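Long-range contact in leucine aminopeptidase 1 (Caenorhabditis elegans, PDB 2HC9), which is a zinc-dependent aminopeptidase of the M17 family that releases N-terminal amino acids, preferably leucine, from peptides and probably acts as a digestive enzyme: residues L17-I22 with I100-D105. The protein carries 1 engineered substitution. Residues are numbered along the deposited sequence; the frame is centred on the assembly and turned at random.
Sequences LTSLII and INYPED
In the N-terminal domain, which belongs to the macro-domain clan, L17, and S19 and I21 of the following β-strand, point to the loop that joins helix 90-97 to strand 108-114. The loop runs nearly opposite to the strand, at 167°, and no hydrogen bond links the two segments. One edge of the Y102 ring is turned to the strand. I21 crosses the tyrosine side chain at about a right angle and brings CD1 into the plane of the ring, 3.4 Å from Y102 OH and 3.7 Å from Y102 CE1. The same methyl meets CD1 of I100 at 4.2 Å. Further along this edge, S19 CB sits 3.7 Å from Y102 CD1; in one of two conformers the serine OG also lies at the edge, hydrogen-bonded to L71 O. At the other end, L17 CD2 lies 3.4 Å from D105 OD1, a methyl against a carboxylate oxygen. D105 OD2 forms a salt bridge with NH1 of R58 of the second subunit, an arginine that also packs on L17 and P103 and places this end at a subunit interface. On the neighbouring strands, Y102 touches V109 and F111 of strand 108-114, while I100 touches H73 and I21 touches I75 of strand 72-77, so the loop covers one face of the sheet across strands 108-114, 18-25 and 72-77.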
loop_
_atom_site.group_PDB
_atom_site.type_symbol
_atom_site.label_atom_id
_atom_site.label_comp_id
_atom_site.label_asym_id
_atom_site.label_seq_id
_atom_site.Cartn_x
_atom_site.Cartn_y
_atom_site.Cartn_z
ATOM N N LEU A 17 46.126 -28.882 9.198
ATOM C CA LEU A 17 46.160 -27.431 9.011
ATOM C C LEU A 17 45.248 -26.791 10.049
ATOM O O LEU A 17 44.087 -27.200 10.212
ATOM C CB LEU A 17 45.683 -27.057 7.607
ATOM C CG LEU A 17 45.921 -25.603 7.176
ATOM C CD1 LEU A 17 47.423 -25.249 7.183
ATOM C CD2 LEU A 17 45.319 -25.388 5.767
ATOM N N THR A 18 45.794 -25.810 10.756
ATOM C CA THR A 18 45.112 -25.185 11.896
ATOM C C THR A 18 44.953 -23.693 11.651
ATOM O O THR A 18 45.915 -23.001 11.289
ATOM C CB THR A 18 45.916 -25.385 13.169
ATOM O OG1 THR A 18 46.024 -26.782 13.404
ATOM C CG2 THR A 18 45.253 -24.702 14.363
ATOM N N SER A 19 43.722 -23.218 11.818
ATOM C CA SER A 19 43.435 -21.789 11.942
ATOM C C SER A 19 43.470 -21.371 13.398
ATOM O O SER A 19 42.919 -22.064 14.260
ATOM C CB SER A 19 42.039 -21.455 11.411
ATOM O OG SER A 19 41.721 -20.107 11.730
ATOM N N LEU A 20 44.091 -20.231 13.673
ATOM C CA LEU A 20 44.199 -19.767 15.039
ATOM C C LEU A 20 43.439 -18.455 15.213
ATOM O O LEU A 20 43.660 -17.487 14.477
ATOM C CB LEU A 20 45.674 -19.538 15.421
ATOM C CG LEU A 20 45.900 -18.833 16.765
ATOM C CD1 LEU A 20 45.473 -19.729 17.919
ATOM C CD2 LEU A 20 47.380 -18.400 16.942
ATOM N N ILE A 21 42.568 -18.406 16.210
ATOM C CA ILE A 21 41.902 -17.143 16.524
ATOM C C ILE A 21 42.099 -16.807 17.996
ATOM O O ILE A 21 41.699 -17.575 18.876
ATOM C CB ILE A 21 40.395 -17.183 16.135
ATOM C CG1 ILE A 21 40.264 -17.396 14.622
ATOM C CG2 ILE A 21 39.676 -15.878 16.595
ATOM C CD1 ILE A 21 38.890 -17.712 14.167
ATOM N N ILE A 22 42.744 -15.667 18.251
ATOM C CA ILE A 22 42.963 -15.184 19.624
ATOM C C ILE A 22 41.900 -14.150 19.995
ATOM O O ILE A 22 41.626 -13.230 19.224
ATOM C CB ILE A 22 44.375 -14.548 19.789
ATOM C CG1 ILE A 22 45.445 -15.556 19.361
ATOM C CG2 ILE A 22 44.612 -14.061 21.253
ATOM C CD1 ILE A 22 46.799 -14.901 19.028
ATOM N N ILE A 100 34.238 -14.508 9.573
ATOM C CA ILE A 100 35.457 -15.218 9.233
ATOM C C ILE A 100 35.161 -16.538 8.528
ATOM O O ILE A 100 34.344 -17.330 8.985
ATOM C CB ILE A 100 36.361 -15.437 10.447
ATOM C CG1 ILE A 100 36.854 -14.083 10.976
ATOM C CG2 ILE A 100 37.551 -16.363 10.089
ATOM C CD1 ILE A 100 37.606 -14.217 12.305
ATOM N N ASN A 101 35.851 -16.753 7.410
ATOM C CA ASN A 101 35.866 -18.051 6.742
ATOM C C ASN A 101 37.220 -18.725 6.844
ATOM O O ASN A 101 38.254 -18.047 6.872
ATOM C CB ASN A 101 35.449 -17.879 5.291
ATOM C CG ASN A 101 34.023 -17.376 5.163
ATOM O OD1 ASN A 101 33.140 -17.763 5.931
ATOM N ND2 ASN A 101 33.801 -16.479 4.209
ATOM N N TYR A 102 37.221 -20.055 6.926
ATOM C CA TYR A 102 38.479 -20.820 7.043
ATOM C C TYR A 102 38.796 -21.437 5.674
ATOM O O TYR A 102 37.878 -21.874 4.959
ATOM C CB TYR A 102 38.355 -21.915 8.126
ATOM C CG TYR A 102 37.808 -21.372 9.416
ATOM C CD1 TYR A 102 38.625 -20.640 10.278
ATOM C CD2 TYR A 102 36.453 -21.554 9.772
ATOM C CE1 TYR A 102 38.132 -20.100 11.444
ATOM C CE2 TYR A 102 35.937 -21.001 10.977
ATOM C CZ TYR A 102 36.799 -20.279 11.799
ATOM O OH TYR A 102 36.355 -19.721 12.979
ATOM N N PRO A 103 40.086 -21.465 5.289
ATOM C CA PRO A 103 40.415 -22.137 4.033
ATOM C C PRO A 103 39.825 -23.537 3.950
ATOM O O PRO A 103 39.698 -24.236 4.952
ATOM C CB PRO A 103 41.951 -22.167 4.027
ATOM C CG PRO A 103 42.333 -20.983 4.861
ATOM C CD PRO A 103 41.282 -20.896 5.947
ATOM N N GLU A 104 39.438 -23.913 2.740
ATOM C CA GLU A 104 38.813 -25.193 2.422
ATOM C C GLU A 104 39.486 -26.399 3.123
ATOM O O GLU A 104 38.817 -27.318 3.594
ATOM C CB GLU A 104 38.864 -25.304 0.884
ATOM C CG GLU A 104 38.566 -26.607 0.247
ATOM C CD GLU A 104 39.717 -27.574 0.327
ATOM O OE1 GLU A 104 40.826 -27.300 -0.209
ATOM O OE2 GLU A 104 39.487 -28.620 0.943
ATOM N N ASP A 105 40.811 -26.398 3.192
ATOM C CA ASP A 105 41.532 -27.552 3.728
ATOM C C ASP A 105 41.946 -27.421 5.203
ATOM O O ASP A 105 42.726 -28.235 5.713
ATOM C CB ASP A 105 42.765 -27.855 2.862
ATOM C CG ASP A 105 43.696 -26.652 2.709
ATOM O OD1 ASP A 105 43.293 -25.513 3.036
ATOM O OD2 ASP A 105 44.852 -26.846 2.262
#